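Local atomic coordinates of extracellular solute-binding protein, family 5 (PDB entry 6WM6), a protein that binds EDTA and related aminopolycarboxylates in the periplasm and probably hands them to an ABC transporter for uptake. Residues M86-P89 and D90-K94; Y554-A557 and E558-L561. All coordinates share one frame; numbering follows the deposited sequence.

Contact 1 of 2, residues M86-P89 and D90-K94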
ATOM      1  N   MET A  86       8.542   9.822   6.967  1.00 15.72           N
ATOM      2  CA  MET A  86       7.731   8.661   7.315  1.00 15.06           C
ATOM      3  C   MET A  86       6.261   9.017   7.279  1.00 15.55           C
ATOM      4  O   MET A  86       5.846  10.088   7.748  1.00 16.27           O
ATOM      5  CB  MET A  86       8.115   8.159   8.694  1.00 16.74           C
ATOM      6  CG  MET A  86       7.360   6.918   9.157  1.00 17.24           C
ATOM      7  SD  MET A  86       7.383   5.551   7.980  1.00 16.85           S
ATOM      8  CE  MET A  86       9.136   5.473   7.574  1.00 18.26           C
ATOM      9  N   VAL A  87       5.471   8.115   6.707  1.00 14.28           N
ATOM     10  CA  VAL A  87       4.023   8.300   6.644  1.00 15.75           C
ATOM     11  C   VAL A  87       3.405   8.055   8.008  1.00 14.29           C
ATOM     12  O   VAL A  87       3.697   7.034   8.655  1.00 16.08           O
ATOM     13  CB  VAL A  87       3.405   7.365   5.597  1.00 16.00           C
ATOM     14  CG1 VAL A  87       1.927   7.715   5.414  1.00 18.25           C
ATOM     15  CG2 VAL A  87       4.143   7.457   4.253  1.00 18.97           C
ATOM     16  N   GLN A  88       2.577   8.981   8.441  1.00 14.45           N
ATOM     17  CA  GLN A  88       1.954   9.005   9.755  1.00 14.39           C
ATOM     18  C   GLN A  88       0.503   8.555   9.670  1.00 14.63           C
ATOM     19  O   GLN A  88      -0.082   8.479   8.582  1.00 14.66           O
ATOM     20  CB  GLN A  88       1.981  10.438  10.317  1.00 15.04           C
ATOM     21  CG  GLN A  88       3.358  11.082  10.347  1.00 14.98           C
ATOM     22  CD  GLN A  88       4.291  10.346  11.256  1.00 16.22           C
ATOM     23  OE1 GLN A  88       4.074  10.314  12.486  1.00 18.33           O
ATOM     24  NE2 GLN A  88       5.312   9.727  10.703  1.00 17.41           N
ATOM     25  N   PRO A  89      -0.142   8.315  10.813  1.00 14.23           N
ATOM     26  CA  PRO A  89      -1.504   7.757  10.757  1.00 13.59           C
ATOM     27  C   PRO A  89      -2.519   8.664  10.113  1.00 15.22           C
ATOM     28  O   PRO A  89      -3.532   8.146   9.606  1.00 16.42           O
ATOM     29  CB  PRO A  89      -1.828   7.439  12.231  1.00 14.85           C
ATOM     30  CG  PRO A  89      -0.481   7.089  12.811  1.00 15.26           C
ATOM     31  CD  PRO A  89       0.492   8.057  12.135  1.00 15.37           C
ATOM     32  N   ASP A  90      -2.305   9.984  10.135  1.00 15.46           N
ATOM     33  CA  ASP A  90      -3.189  10.922   9.445  1.00 15.75           C
ATOM     34  C   ASP A  90      -2.844  11.071   7.966  1.00 16.37           C
ATOM     35  O   ASP A  90      -3.411  11.945   7.303  1.00 17.89           O
ATOM     36  CB  ASP A  90      -3.179  12.274  10.166  1.00 17.32           C
ATOM     37  CG  ASP A  90      -1.809  12.913  10.226  1.00 19.49           C
ATOM     38  OD1 ASP A  90      -0.839  12.388   9.670  1.00 19.02           O
ATOM     39  OD2 ASP A  90      -1.714  14.014  10.850  1.00 22.35           O
ATOM     40  N   PHE A  91      -1.966  10.223   7.437  1.00 15.86           N
ATOM     41  CA  PHE A  91      -1.583  10.145   6.021  1.00 16.14           C
ATOM     42  C   PHE A  91      -0.709  11.319   5.590  1.00 18.56           C
ATOM     43  O   PHE A  91      -0.566  11.580   4.391  1.00 21.26           O
ATOM     44  CB  PHE A  91      -2.786   9.950   5.093  1.00 18.07           C
ATOM     45  CG  PHE A  91      -2.511   9.083   3.875  1.00 16.67           C
ATOM     46  CD1 PHE A  91      -1.711   7.956   3.929  1.00 19.82           C
ATOM     47  CD2 PHE A  91      -3.113   9.383   2.683  1.00 19.82           C
ATOM     48  CE1 PHE A  91      -1.514   7.150   2.797  1.00 19.05           C
ATOM     49  CE2 PHE A  91      -2.914   8.582   1.557  1.00 19.97           C
ATOM     50  CZ  PHE A  91      -2.126   7.486   1.620  1.00 19.03           C
ATOM     51  N   THR A  92      -0.083  12.014   6.530  1.00 16.35           N
ATOM     52  CA  THR A  92       0.898  13.045   6.237  1.00 16.38           C
ATOM     53  C   THR A  92       2.299  12.447   6.295  1.00 16.68           C
ATOM     54  O   THR A  92       2.527  11.371   6.857  1.00 17.13           O
ATOM     55  CB  THR A  92       0.806  14.223   7.202  1.00 19.41           C
ATOM     56  OG1 THR A  92       1.131  13.826   8.528  1.00 20.34           O
ATOM     57  CG2 THR A  92      -0.601  14.837   7.189  1.00 22.20           C
ATOM     58  N   LEU A  93       3.244  13.150   5.685  1.00 16.86           N
ATOM     59  CA  LEU A  93       4.655  12.807   5.758  1.00 16.95           C
ATOM     60  C   LEU A  93       5.326  13.661   6.817  1.00 19.62           C
ATOM     61  O   LEU A  93       5.175  14.888   6.819  1.00 23.32           O
ATOM     62  CB  LEU A  93       5.330  13.064   4.405  1.00 19.18           C
ATOM     63  CG  LEU A  93       5.044  12.039   3.333  1.00 19.29           C
ATOM     64  CD1 LEU A  93       5.519  12.524   1.966  1.00 22.74           C
ATOM     65  CD2 LEU A  93       5.689  10.708   3.653  1.00 21.28           C
ATOM     66  N   LYS A  94       6.043  13.023   7.722  1.00 16.02           N
ATOM     67  CA  LYS A  94       6.774  13.708   8.788  1.00 16.44           C
ATOM     68  C   LYS A  94       8.261  13.495   8.573  1.00 15.89           C
ATOM     69  O   LYS A  94       8.737  12.349   8.494  1.00 16.77           O
ATOM     70  CB  LYS A  94       6.371  13.174  10.161  1.00 18.65           C
ATOM     71  CG  LYS A  94       7.067  13.874  11.311  1.00 20.03           C
ATOM     72  CD  LYS A  94       6.782  13.170  12.645  1.00 27.28           C
ATOM     73  CE  LYS A  94       7.510  13.834  13.799  1.00 42.90           C
ATOM     74  NZ  LYS A  94       6.893  13.456  15.105  1.00 59.03           N
TER
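Val87 and Leu93 pair across the end of a short antiparallel beta hairpin, strands 85-87 and 93-95, whose connection includes a type I beta turn from Gln88 to Phe91. The two form a non-hydrogen-bonded pair, and their side chains meet at an oblique angle, Val87 CG2 lying 3.6 Å from Leu93 CD2. The other branch, Val87 CG1, runs alongside the Phe91 side chain and touches CD1 of its ring. With CG1 anti to the backbone N (chi1 -172°), the valine turns one methyl to each neighbour. Met86 and Lys94 sit on the other face as a hydrogen-bonded pair.

Gln88 folds back over the hairpin. Its CG lies beside Lys94 CB, and the bend at chi2 (-63°) brings NE2 back to 3.6 Å from the same Lys94 CB. The amide then donates from NE2 to Met86 O over 3.0 Å in a nearly straight bond. Lys94 N reaches the same Met86 O from the opposite face of its carbonyl plane, so two donors grip this oxygen. Outside the hairpin, Val87 O accepts from Asn546 ND2. The turn closes with Phe91 N bonded to Gln88 O. Within it, Asp90 forms an Asx turn: OD1 takes Thr92 N at 3.3 Å and Thr92 OG1 at 2.7 Å, both from the same face of the carboxylate.

Contact 2 of 2, residues Y554-A557 and E558-L561. With EDO (1,2-ethanediol), chain G.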
ATOM      1  N   TYR A 554       5.850   1.811  11.984  1.00 15.16           N
ATOM      2  CA  TYR A 554       6.475   3.103  11.690  1.00 14.78           C
ATOM      3  C   TYR A 554       7.185   3.732  12.877  1.00 15.90           C
ATOM      4  O   TYR A 554       8.038   4.617  12.659  1.00 17.37           O
ATOM      5  CB  TYR A 554       5.449   4.101  11.143  1.00 15.11           C
ATOM      6  CG  TYR A 554       4.579   4.798  12.172  1.00 14.74           C
ATOM      7  CD1 TYR A 554       3.659   4.101  12.949  1.00 15.35           C
ATOM      8  CD2 TYR A 554       4.674   6.185  12.352  1.00 15.47           C
ATOM      9  CE1 TYR A 554       2.873   4.761  13.891  1.00 15.16           C
ATOM     10  CE2 TYR A 554       3.873   6.839  13.295  1.00 15.28           C
ATOM     11  CZ  TYR A 554       2.979   6.115  14.039  1.00 15.16           C
ATOM     12  OH  TYR A 554       2.194   6.747  14.984  1.00 16.10           O
ATOM     13  N   ASN A 555       6.879   3.320  14.108  1.00 15.05           N
ATOM     14  CA  ASN A 555       7.409   4.001  15.302  1.00 15.09           C
ATOM     15  C   ASN A 555       7.893   3.016  16.369  1.00 15.70           C
ATOM     16  O   ASN A 555       7.691   3.237  17.567  1.00 16.10           O
ATOM     17  CB  ASN A 555       6.376   4.948  15.910  1.00 15.63           C
ATOM     18  CG  ASN A 555       5.260   4.210  16.577  1.00 15.73           C
ATOM     19  OD1 ASN A 555       4.918   3.099  16.161  1.00 15.85           O
ATOM     20  ND2 ASN A 555       4.664   4.805  17.603  1.00 16.66           N
ATOM     21  N   THR A 556       8.565   1.931  15.976  1.00 14.97           N
ATOM     22  CA  THR A 556       8.962   0.916  16.945  1.00 15.41           C
ATOM     23  C   THR A 556       9.911   1.443  18.016  1.00 17.21           C
ATOM     24  O   THR A 556       9.965   0.856  19.105  1.00 17.02           O
ATOM     25  CB  THR A 556       9.576  -0.350  16.325  1.00 15.94           C
ATOM     26  OG1 THR A 556      10.844  -0.060  15.699  1.00 16.79           O
ATOM     27  CG2 THR A 556       8.618  -1.029  15.352  1.00 16.75           C
ATOM     28  N   ALA A 557      10.647   2.530  17.762  1.00 16.54           N
ATOM     29  CA  ALA A 557      11.468   3.101  18.825  1.00 17.37           C
ATOM     30  C   ALA A 557      10.649   3.439  20.057  1.00 18.85           C
ATOM     31  O   ALA A 557      11.214   3.505  21.162  1.00 18.10           O
ATOM     32  CB  ALA A 557      12.174   4.367  18.350  1.00 18.17           C
ATOM     33  N   GLU A 558       9.347   3.679  19.895  1.00 16.86           N
ATOM     34  CA  GLU A 558       8.495   4.119  20.982  1.00 16.77           C
ATOM     35  C   GLU A 558       7.748   2.979  21.662  1.00 17.28           C
ATOM     36  O   GLU A 558       7.174   3.196  22.731  1.00 18.28           O
ATOM     37  CB  GLU A 558       7.503   5.160  20.475  1.00 17.80           C
ATOM     38  CG  GLU A 558       8.187   6.438  19.946  1.00 20.07           C
ATOM     39  CD  GLU A 558       7.359   7.281  18.987  1.00 25.51           C
ATOM     40  OE1 GLU A 558       6.122   7.104  18.863  1.00 23.79           O
ATOM     41  OE2 GLU A 558       7.962   8.157  18.316  1.00 26.83           O
ATOM     42  N   TRP A 559       7.732   1.795  21.079  1.00 16.05           N
ATOM     43  CA  TRP A 559       6.965   0.686  21.634  1.00 17.33           C
ATOM     44  C   TRP A 559       7.569   0.216  22.948  1.00 17.45           C
ATOM     45  O   TRP A 559       8.789   0.085  23.090  1.00 18.27           O
ATOM     46  CB  TRP A 559       6.993  -0.504  20.689  1.00 15.76           C
ATOM     47  CG  TRP A 559       6.244  -0.365  19.391  1.00 15.64           C
ATOM     48  CD1 TRP A 559       5.621   0.759  18.907  1.00 16.36           C
ATOM     49  CD2 TRP A 559       6.042  -1.387  18.426  1.00 15.93           C
ATOM     50  NE1 TRP A 559       5.056   0.483  17.692  1.00 16.99           N
ATOM     51  CE2 TRP A 559       5.304  -0.825  17.365  1.00 16.41           C
ATOM     52  CE3 TRP A 559       6.427  -2.723  18.344  1.00 17.98           C
ATOM     53  CZ2 TRP A 559       4.942  -1.558  16.246  1.00 17.51           C
ATOM     54  CZ3 TRP A 559       6.061  -3.461  17.243  1.00 19.27           C
ATOM     55  CH2 TRP A 559       5.315  -2.876  16.198  1.00 18.22           C
ATOM     56  N   GLY A 560       6.713  -0.114  23.900  1.00 17.98           N
ATOM     57  CA  GLY A 560       7.192  -0.685  25.152  1.00 17.44           C
ATOM     58  C   GLY A 560       6.033  -1.163  25.982  1.00 18.58           C
ATOM     59  O   GLY A 560       4.875  -0.871  25.674  1.00 19.04           O
ATOM     60  N   LEU A 561       6.364  -1.862  27.066  1.00 18.22           N
ATOM     61  CA  LEU A 561       5.356  -2.411  27.958  1.00 18.49           C
ATOM     62  C   LEU A 561       5.108  -1.470  29.130  1.00 20.74           C
ATOM     63  O   LEU A 561       6.041  -0.915  29.710  1.00 21.52           O
ATOM     64  CB  LEU A 561       5.816  -3.772  28.498  1.00 21.11           C
ATOM     65  CG  LEU A 561       5.914  -4.832  27.406  1.00 21.07           C
ATOM     66  CD1 LEU A 561       6.665  -6.050  27.936  1.00 23.98           C
ATOM     67  CD2 LEU A 561       4.550  -5.257  26.931  1.00 27.25           C
TER
HETATM   68  C1  EDO G 606      10.742   2.713  12.966  1.00 23.86           C
HETATM   69  O1  EDO G 606      10.214   1.471  13.428  1.00 17.92           O
HETATM   70  C2  EDO G 606      11.675   3.330  14.012  1.00 24.93           C
HETATM   71  O2  EDO G 606      10.951   3.829  15.175  1.00 18.69           O
HETATM   72  O   HOH W   1      10.941   0.313  21.607  1.00 18.30           O
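The indole of Trp559 carries the methyl of Thr556 on one face and the amide oxygen of Asn555 at its edge. Thr556 CG2 stands 3.7 Å from the centroid of the six-membered ring and almost on its normal, a CH-pi contact. At the edge, Trp559 NE1 donates to Asn555 OD1 over 3.0 Å. This bond is bent, 137° at the hydrogen, and NE1 lies above the amide carbonyl plane. The amide and indole planes are nearly perpendicular. A second ring, that of Tyr554, has Asn555 CB over the centre of one face.

The Asn555 amide has a second job. Its ND2 donates to Glu558 OE1 at 3.0 Å, meeting the carboxylate from above its plane, and also to Asn542 O. Chi1 of Asn555 (72°) sets CG between the backbone N and the carbonyl carbon, which turns the amide toward both partners. With Trp559 replaced by an alanine, Asn555 OD1 would probably lose its indole donor and the Thr556 methyl the ring face it packs on.

Backbone bonds wind the segment tightly: Glu558 N to Asn555 O at 2.9 Å and Trp559 N to Thr556 O at 3.1 Å. A water lies 2.7 Å from Thr556 O and bridges toward Trp559 O. An ethanediol, probably from the crystallisation liquor, accepts from Thr556 N and Ala557 N and bonds Thr556 OG1, with 2.8 Å from OG1 to its O1. Successive i to i+3 backbone bonds are typical of a 3-10 turn, which here leads into strand 560-561, paired with strand 540-541.

Overall arrangement
Contacts 1 and 2 are both local, but they hold different elements. Contact 1 ties the two strands of one hairpin; contact 2 shapes a 3-10 turn ahead of strand 560-561. Contact 1 lies nearer the centre of the chain, about 13 Å between centres against 21 Å, yet is only partly buried. Contact 2 is buried. Contact 1 combines strand pairing, apolar side chains and an Asx turn. Contact 2 gives an indole a methyl on one face and an amide oxygen at its edge, while Glu558 takes a side-chain amide. Their centres are about 16 Å apart, and Tyr554 bridges them: its CE2 and OH pack on Gln88 OE1 and Pro89 CG, and its CB on Met86.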